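Amidase (Bacillus anthracis, PDB 5EWQ) probably hydrolyses carboxylic acid amides to the free acid and ammonia, as a member of the amidase signature family. Local coordinates at residues 36-41 against 71-76; 433-438 against 456-461; 338-341 against 345-348. One frame throughout, in Å; residues are numbered along the deposited sequence.

How the contacts relate
The three contacts lie around the large mixed sheet of the amidase fold. Contact 1 belongs to the helices beside one outermost strand, 88-91; contact 3 packs a helix on the other outermost strand, 345-347. Contact 2 joins the helices before and after strand 447-451, which lies two places in from 345-347. Contacts 2 and 3 are neighbours, with centres about 21 Å and nearest atoms about 9 Å apart. Contact 1 is remote, its centre about 44 Å from that of contact 2, across the chain's centre, and about 42 Å from that of contact 3. A bound acetate, probably from the crystallisation liquor, lies about 4 Å from the side chain of Phe73 in contact 1.

Contact 1. Residues 36-41 against 71-76; sequences ENVKIK and YLFRIQ
Val38 and Lys39 of helix 35-45 close on the ring of Phe73 in helix 64-79, a helix-helix contact in the N-terminal part of this amidase, beside the edge strand 88-91 of the central sheet. The apolar part centres on Val38. Its CG1 methyl approaches the inner end of the ring at a slant, 3.9 Å from Phe73 CD2 and 4.0 Å from Phe73 CG, and also reaches Phe73 CB. With CG turned anti to the backbone N (chi1 179°), Phe73 extends its ring from its own helix into the space between the two, where Val38 meets the root and Lys39 the far end. Val38 also touches Ser69, one turn before Phe73 along helix 64-79.

Polar links join the same two helices away from the ring. Arg74 and Asn37, next to Phe73 and Val38, each pair with the facing helix: Arg74 NH1 in a salt bridge with Glu42 OE2, Asn37 ND2 in a hydrogen bond to Glu66 OE2. Another flank of helix 64-79 is turned to the sheet, with Leu72 and Ile75 both against Ile91 of strand 88-91.

The aliphatic part of a charged side chain supplies the remaining touch. Lys39, on the exposed margin, runs fully extended beyond CG and crosses the ring at a slant. Its methylene CE lies 4.1 Å from Phe73 CZ, while the ammonium NZ continues past the ring to 5.0 Å from that same Phe73 CZ.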
loop_
_atom_site.group_PDB
_atom_site.type_symbol
_atom_site.label_atom_id
_atom_site.label_comp_id
_atom_site.label_asym_id
_atom_site.label_seq_id
_atom_site.Cartn_x
_atom_site.Cartn_y
_atom_site.Cartn_z
ATOM N N GLU A 36 -4.612 -28.105 -15.394
ATOM C CA GLU A 36 -3.751 -28.086 -16.569
ATOM C C GLU A 36 -3.726 -26.700 -17.205
ATOM O O GLU A 36 -2.659 -26.139 -17.451
ATOM C CB GLU A 36 -4.212 -29.127 -17.590
ATOM N N ASN A 37 -4.910 -26.153 -17.462
ATOM C CA ASN A 37 -5.035 -24.835 -18.073
ATOM C C ASN A 37 -4.525 -23.730 -17.152
ATOM O O ASN A 37 -4.069 -22.685 -17.616
ATOM C CB ASN A 37 -6.493 -24.567 -18.457
ATOM C CG ASN A 37 -6.663 -23.283 -19.246
ATOM O OD1 ASN A 37 -5.734 -22.817 -19.906
ATOM N ND2 ASN A 37 -7.857 -22.706 -19.182
ATOM N N VAL A 38 -4.603 -23.971 -15.847
ATOM C CA VAL A 38 -4.150 -23.001 -14.856
ATOM C C VAL A 38 -2.636 -22.812 -14.907
ATOM O O VAL A 38 -2.147 -21.687 -15.022
ATOM C CB VAL A 38 -4.554 -23.421 -13.428
ATOM C CG1 VAL A 38 -3.918 -22.498 -12.399
ATOM C CG2 VAL A 38 -6.068 -23.424 -13.284
ATOM N N LYS A 39 -1.902 -23.917 -14.827
ATOM C CA LYS A 39 -0.443 -23.873 -14.803
ATOM C C LYS A 39 0.143 -23.366 -16.119
ATOM O O LYS A 39 1.208 -22.745 -16.132
ATOM C CB LYS A 39 0.124 -25.257 -14.480
ATOM C CG LYS A 39 -0.190 -25.740 -13.074
ATOM C CD LYS A 39 0.465 -27.082 -12.787
ATOM C CE LYS A 39 0.223 -27.514 -11.349
ATOM N NZ LYS A 39 0.839 -28.837 -11.050
ATOM N N ILE A 40 -0.551 -23.632 -17.221
ATOM C CA ILE A 40 -0.102 -23.174 -18.531
ATOM C C ILE A 40 -0.197 -21.655 -18.642
ATOM O O ILE A 40 0.762 -20.989 -19.035
ATOM C CB ILE A 40 -0.919 -23.819 -19.669
ATOM C CG1 ILE A 40 -0.599 -25.311 -19.773
ATOM C CG2 ILE A 40 -0.627 -23.134 -20.995
ATOM C CD1 ILE A 40 0.854 -25.603 -20.079
ATOM N N LYS A 41 -1.355 -21.112 -18.283
ATOM C CA LYS A 41 -1.580 -19.672 -18.353
ATOM C C LYS A 41 -0.849 -18.926 -17.241
ATOM O O LYS A 41 -0.650 -17.714 -17.326
ATOM C CB LYS A 41 -3.078 -19.363 -18.291
ATOM C CG LYS A 41 -3.858 -19.846 -19.501
ATOM C CD LYS A 41 -3.326 -19.219 -20.779
ATOM N N TYR A 71 -4.447 -16.682 -9.662
ATOM C CA TYR A 71 -4.100 -15.976 -8.434
ATOM C C TYR A 71 -4.527 -16.755 -7.194
ATOM O O TYR A 71 -3.747 -16.912 -6.257
ATOM C CB TYR A 71 -4.733 -14.584 -8.429
ATOM C CG TYR A 71 -4.092 -13.635 -9.414
ATOM C CD1 TYR A 71 -2.712 -13.577 -9.551
ATOM C CD2 TYR A 71 -4.864 -12.809 -10.217
ATOM C CE1 TYR A 71 -2.117 -12.714 -10.450
ATOM C CE2 TYR A 71 -4.279 -11.946 -11.123
ATOM C CZ TYR A 71 -2.906 -11.901 -11.234
ATOM O OH TYR A 71 -2.314 -11.043 -12.133
ATOM N N LEU A 72 -5.764 -17.244 -7.199
ATOM C CA LEU A 72 -6.276 -18.046 -6.093
ATOM C C LEU A 72 -5.443 -19.309 -5.906
ATOM O O LEU A 72 -5.194 -19.738 -4.779
ATOM C CB LEU A 72 -7.742 -18.415 -6.329
ATOM C CG LEU A 72 -8.748 -17.264 -6.361
ATOM C CD1 LEU A 72 -10.152 -17.790 -6.621
ATOM C CD2 LEU A 72 -8.699 -16.470 -5.066
ATOM N N PHE A 73 -5.015 -19.894 -7.018
ATOM C CA PHE A 73 -4.188 -21.094 -6.986
ATOM C C PHE A 73 -2.810 -20.790 -6.406
ATOM O O PHE A 73 -2.253 -21.591 -5.655
ATOM C CB PHE A 73 -4.058 -21.691 -8.388
ATOM C CG PHE A 73 -3.195 -22.918 -8.450
ATOM C CD1 PHE A 73 -3.617 -24.107 -7.880
ATOM C CD2 PHE A 73 -1.966 -22.885 -9.088
ATOM C CE1 PHE A 73 -2.827 -25.240 -7.938
ATOM C CE2 PHE A 73 -1.171 -24.014 -9.150
ATOM C CZ PHE A 73 -1.602 -25.193 -8.574
ATOM N N ARG A 74 -2.268 -19.628 -6.755
ATOM C CA ARG A 74 -0.959 -19.217 -6.259
ATOM C C ARG A 74 -1.011 -18.880 -4.771
ATOM O O ARG A 74 -0.086 -19.196 -4.027
ATOM C CB ARG A 74 -0.433 -18.019 -7.053
ATOM C CG ARG A 74 -0.061 -18.348 -8.491
ATOM C CD ARG A 74 0.554 -17.148 -9.191
ATOM N NE ARG A 74 1.763 -16.688 -8.513
ATOM C CZ ARG A 74 2.981 -17.161 -8.755
ATOM N NH1 ARG A 74 3.157 -18.113 -9.661
ATOM N NH2 ARG A 74 4.023 -16.683 -8.089
ATOM N N ILE A 75 -2.094 -18.238 -4.345
ATOM C CA ILE A 75 -2.289 -17.921 -2.934
ATOM C C ILE A 75 -2.411 -19.205 -2.118
ATOM O O ILE A 75 -1.908 -19.299 -0.998
ATOM C CB ILE A 75 -3.541 -17.041 -2.717
ATOM C CG1 ILE A 75 -3.367 -15.685 -3.404
ATOM C CG2 ILE A 75 -3.812 -16.834 -1.233
ATOM C CD1 ILE A 75 -4.593 -14.803 -3.334
ATOM N N GLN A 76 -3.068 -20.203 -2.700
ATOM C CA GLN A 76 -3.257 -21.487 -2.037
ATOM C C GLN A 76 -1.947 -22.262 -1.911
ATOM O O GLN A 76 -1.716 -22.947 -0.915
ATOM C CB GLN A 76 -4.290 -22.325 -2.795
ATOM C CG GLN A 76 -4.566 -23.686 -2.177
ATOM C CD GLN A 76 -5.605 -24.475 -2.947
ATOM O OE1 GLN A 76 -6.775 -24.521 -2.566
ATOM N NE2 GLN A 76 -5.183 -25.105 -4.038
#

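Contact 2. Residues 433-438 against 456-461; sequences KKELNK and VLLSAV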
loop_
_atom_site.group_PDB
_atom_site.type_symbol
_atom_site.label_atom_id
_atom_site.label_comp_id
_atom_site.label_asym_id
_atom_site.label_seq_id
_atom_site.Cartn_x
_atom_site.Cartn_y
_atom_site.Cartn_z
ATOM N N LYS A 433 6.068 21.817 5.157
ATOM C CA LYS A 433 5.711 22.392 3.864
ATOM C C LYS A 433 6.740 23.430 3.427
ATOM O O LYS A 433 7.069 23.529 2.246
ATOM C CB LYS A 433 4.315 23.018 3.926
ATOM C CG LYS A 433 3.723 23.376 2.574
ATOM C CD LYS A 433 2.286 23.852 2.719
ATOM C CE LYS A 433 1.660 24.158 1.368
ATOM N NZ LYS A 433 0.249 24.615 1.503
ATOM N N LYS A 434 7.248 24.197 4.386
ATOM C CA LYS A 434 8.266 25.201 4.103
ATOM C C LYS A 434 9.611 24.545 3.814
ATOM O O LYS A 434 10.364 25.001 2.954
ATOM C CB LYS A 434 8.399 26.180 5.272
ATOM N N GLU A 435 9.905 23.468 4.537
ATOM C CA GLU A 435 11.151 22.735 4.355
ATOM C C GLU A 435 11.215 22.092 2.973
ATOM O O GLU A 435 12.264 22.077 2.331
ATOM C CB GLU A 435 11.308 21.667 5.440
ATOM C CG GLU A 435 12.580 20.841 5.326
ATOM C CD GLU A 435 13.836 21.669 5.522
ATOM O OE1 GLU A 435 14.301 21.780 6.676
ATOM O OE2 GLU A 435 14.362 22.205 4.524
ATOM N N LEU A 436 10.081 21.563 2.522
ATOM C CA LEU A 436 9.999 20.923 1.214
ATOM C C LEU A 436 10.063 21.950 0.089
ATOM O O LEU A 436 10.837 21.800 -0.854
ATOM C CB LEU A 436 8.715 20.097 1.103
ATOM C CG LEU A 436 8.827 18.601 1.414
ATOM C CD1 LEU A 436 9.523 18.365 2.744
ATOM C CD2 LEU A 436 7.452 17.953 1.407
ATOM N N ASN A 437 9.251 22.998 0.199
ATOM C CA ASN A 437 9.212 24.052 -0.811
ATOM C C ASN A 437 10.535 24.799 -0.929
ATOM O O ASN A 437 10.806 25.436 -1.947
ATOM C CB ASN A 437 8.088 25.041 -0.505
ATOM C CG ASN A 437 6.713 24.431 -0.673
ATOM O OD1 ASN A 437 6.505 23.566 -1.525
ATOM N ND2 ASN A 437 5.764 24.876 0.142
ATOM N N LYS A 438 11.351 24.719 0.118
ATOM C CA LYS A 438 12.672 25.337 0.123
ATOM C C LYS A 438 13.536 24.783 -1.005
ATOM O O LYS A 438 14.366 25.492 -1.573
ATOM C CB LYS A 438 13.359 25.116 1.475
ATOM C CG LYS A 438 14.763 25.691 1.568
ATOM C CD LYS A 438 15.422 25.329 2.889
ATOM C CE LYS A 438 16.850 25.844 2.952
ATOM N NZ LYS A 438 17.520 25.467 4.228
ATOM N N VAL A 456 10.497 10.363 5.293
ATOM C CA VAL A 456 9.066 10.317 5.008
ATOM C C VAL A 456 8.282 11.251 5.925
ATOM O O VAL A 456 7.186 11.698 5.582
ATOM C CB VAL A 456 8.514 8.884 5.154
ATOM C CG1 VAL A 456 7.105 8.791 4.590
ATOM C CG2 VAL A 456 9.422 7.902 4.448
ATOM N N LEU A 457 8.859 11.550 7.086
ATOM C CA LEU A 457 8.203 12.365 8.107
ATOM C C LEU A 457 7.681 13.698 7.576
ATOM O O LEU A 457 6.553 14.092 7.869
ATOM C CB LEU A 457 9.166 12.623 9.269
ATOM C CG LEU A 457 8.670 13.565 10.368
ATOM C CD1 LEU A 457 7.388 13.040 10.991
ATOM C CD2 LEU A 457 9.742 13.768 11.430
ATOM N N LEU A 458 8.500 14.384 6.787
ATOM C CA LEU A 458 8.152 15.714 6.299
ATOM C C LEU A 458 7.091 15.673 5.202
ATOM O O LEU A 458 6.116 16.424 5.245
ATOM C CB LEU A 458 9.401 16.431 5.787
ATOM C CG LEU A 458 10.553 16.553 6.786
ATOM C CD1 LEU A 458 11.700 17.352 6.191
ATOM C CD2 LEU A 458 10.075 17.184 8.082
ATOM N N SER A 459 7.285 14.797 4.221
ATOM C CA SER A 459 6.383 14.719 3.076
ATOM C C SER A 459 4.999 14.201 3.459
ATOM O O SER A 459 4.006 14.517 2.801
ATOM C CB SER A 459 6.989 13.833 1.984
ATOM O OG SER A 459 7.277 12.535 2.477
ATOM N N ALA A 460 4.936 13.407 4.524
ATOM C CA ALA A 460 3.668 12.850 4.984
ATOM C C ALA A 460 2.829 13.909 5.695
ATOM O O ALA A 460 1.624 14.013 5.468
ATOM C CB ALA A 460 3.914 11.664 5.905
ATOM N N VAL A 461 3.475 14.692 6.551
ATOM C CA VAL A 461 2.794 15.745 7.297
ATOM C C VAL A 461 2.375 16.888 6.377
ATOM O O VAL A 461 1.265 17.410 6.482
ATOM C CB VAL A 461 3.687 16.298 8.429
ATOM C CG1 VAL A 461 3.036 17.501 9.092
ATOM C CG2 VAL A 461 3.973 15.210 9.453
#
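Leu436 directs its forked end at the CA and CB atoms of two successive residues in the facing helix. One branch, CD1, rests 3.6 Å from Leu458 CB; the other, CD2, lies 3.8 Å from Ser459 CA and, less closely, 4.2 Å from Ser459 CB. The fork thus straddles the step from Leu458 to Ser459 and packs on the base of each side chain, not its end. Leu458 answers in the other direction. Its CG is anti to the carbonyl carbon (chi1 -56°) and the chain runs on extended, which carries CD1 past Leu436 to the methylene of Glu435, with CG of that glutamate 3.7 Å from Leu458 CD1. Leu458 slants across both of its partners.

These residues join the C-terminal turns of helix 418-437 to the start of helix 457-462, the two helices that precede and follow strand 447-451 of the amidase sheet. The axes of 433-437 and 457-461 cross at -114° and approach to 9.3 Å. Val461 makes a further touch on Ser428 and Gln429, earlier in helix 418-437.

Glu435 bends at chi2 (64°), setting its carboxylate farther than CG from Leu458; OE1 there accepts a weak hydrogen bond from Asn353 N. Tyr464 also packs on Leu436 and hydrogen-bonds through OH to Asn437 OD1.

Contact 3. Residues 338-341 against 345-348; sequences DLQD and ILTD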
loop_
_atom_site.group_PDB
_atom_site.type_symbol
_atom_site.label_atom_id
_atom_site.label_comp_id
_atom_site.label_asym_id
_atom_site.label_seq_id
_atom_site.Cartn_x
_atom_site.Cartn_y
_atom_site.Cartn_z
ATOM N N ASP A 338 21.530 5.945 -13.203
ATOM C CA ASP A 338 20.281 5.783 -13.940
ATOM C C ASP A 338 19.526 7.102 -14.083
ATOM O O ASP A 338 18.866 7.339 -15.095
ATOM C CB ASP A 338 19.393 4.741 -13.257
ATOM C CG ASP A 338 19.962 3.338 -13.351
ATOM O OD1 ASP A 338 20.656 3.044 -14.348
ATOM O OD2 ASP A 338 19.719 2.531 -12.430
ATOM N N LEU A 339 19.627 7.957 -13.070
ATOM C CA LEU A 339 19.012 9.278 -13.128
ATOM C C LEU A 339 19.746 10.167 -14.125
ATOM O O LEU A 339 19.125 10.893 -14.900
ATOM C CB LEU A 339 18.997 9.931 -11.744
ATOM C CG LEU A 339 17.998 9.366 -10.730
ATOM C CD1 LEU A 339 18.122 10.085 -9.396
ATOM C CD2 LEU A 339 16.577 9.461 -11.262
ATOM N N GLN A 340 21.074 10.102 -14.100
ATOM C CA GLN A 340 21.899 10.867 -15.026
ATOM C C GLN A 340 21.791 10.315 -16.442
ATOM O O GLN A 340 21.735 11.074 -17.410
ATOM C CB GLN A 340 23.360 10.863 -14.576
ATOM C CG GLN A 340 23.635 11.696 -13.336
ATOM C CD GLN A 340 25.060 11.550 -12.840
ATOM O OE1 GLN A 340 25.744 10.577 -13.160
ATOM N NE2 GLN A 340 25.517 12.519 -12.057
ATOM N N ASP A 341 21.760 8.990 -16.555
ATOM C CA ASP A 341 21.689 8.327 -17.852
ATOM C C ASP A 341 20.370 8.632 -18.552
ATOM O O ASP A 341 20.287 8.614 -19.780
ATOM C CB ASP A 341 21.861 6.815 -17.692
ATOM C CG ASP A 341 22.700 6.202 -18.796
ATOM O OD1 ASP A 341 23.545 5.337 -18.485
ATOM O OD2 ASP A 341 22.518 6.585 -19.971
ATOM N N ILE A 345 19.226 16.477 -14.070
ATOM C CA ILE A 345 20.194 17.258 -13.310
ATOM C C ILE A 345 20.060 16.964 -11.821
ATOM O O ILE A 345 19.026 17.244 -11.215
ATOM C CB ILE A 345 20.018 18.770 -13.547
ATOM N N LEU A 346 21.109 16.399 -11.236
ATOM C CA LEU A 346 21.078 16.001 -9.834
ATOM C C LEU A 346 21.652 17.082 -8.917
ATOM O O LEU A 346 22.647 17.726 -9.250
ATOM C CB LEU A 346 21.840 14.687 -9.644
ATOM C CG LEU A 346 21.354 13.510 -10.496
ATOM C CD1 LEU A 346 22.055 12.217 -10.100
ATOM C CD2 LEU A 346 19.843 13.352 -10.401
ATOM N N THR A 347 21.023 17.269 -7.760
ATOM C CA THR A 347 21.460 18.281 -6.801
ATOM C C THR A 347 22.180 17.685 -5.586
ATOM O O THR A 347 21.535 17.173 -4.666
ATOM C CB THR A 347 20.264 19.123 -6.306
ATOM O OG1 THR A 347 19.644 19.776 -7.422
ATOM C CG2 THR A 347 20.723 20.168 -5.298
ATOM N N ASP A 348 23.512 17.754 -5.620
ATOM C CA ASP A 348 24.412 17.388 -4.513
ATOM C C ASP A 348 23.878 16.357 -3.516
ATOM O O ASP A 348 23.492 15.255 -3.901
ATOM C CB ASP A 348 24.819 18.658 -3.753
#
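Next to Leu339 and Gln340, the two residues that receive Leu346, Asp338 OD2 makes a salt bridge with Lys334 NZ one turn earlier in helix 329-341. The contact belongs to a beta-alpha-beta unit: strand 314-317, helix 329-341 and then strand 345-347, which lies parallel to the first and forms an outermost strand of the sheet. Backbone hydrogen bonds of Ile345 with Lys313 and of Thr347 with Ile315 join this short, weakly bonded strand to its neighbour, while the intervening Leu346 points its side chain at the helix.

No hydrogen bond crosses between 338-341 and 345-348; the packing is apolar. Leu346, with CG anti to the carbonyl carbon (chi1 -57°), presents its two methyls to two neighbouring residues of the last helical turn. CD2 goes to Leu339, 3.8 Å from Leu339 CB and equally 3.8 Å from Leu339 CD1. The two leucine side chains cross at about a right angle. Leu339 itself is buried, with the loop residue Leu310 and Tyr501 of helix 491-503 also against it.

Gln340, on the exposed margin, meets the other methyl. Its chain is extended beyond CG and runs across Leu346 almost perpendicularly, so that methylene and amide both pass the same branch. The closest approach is that of Gln340 CG to Leu346 CD1, at 3.6 Å, and the amide nitrogen Gln340 NE2 lies 4.0 Å from that same Leu346 CD1.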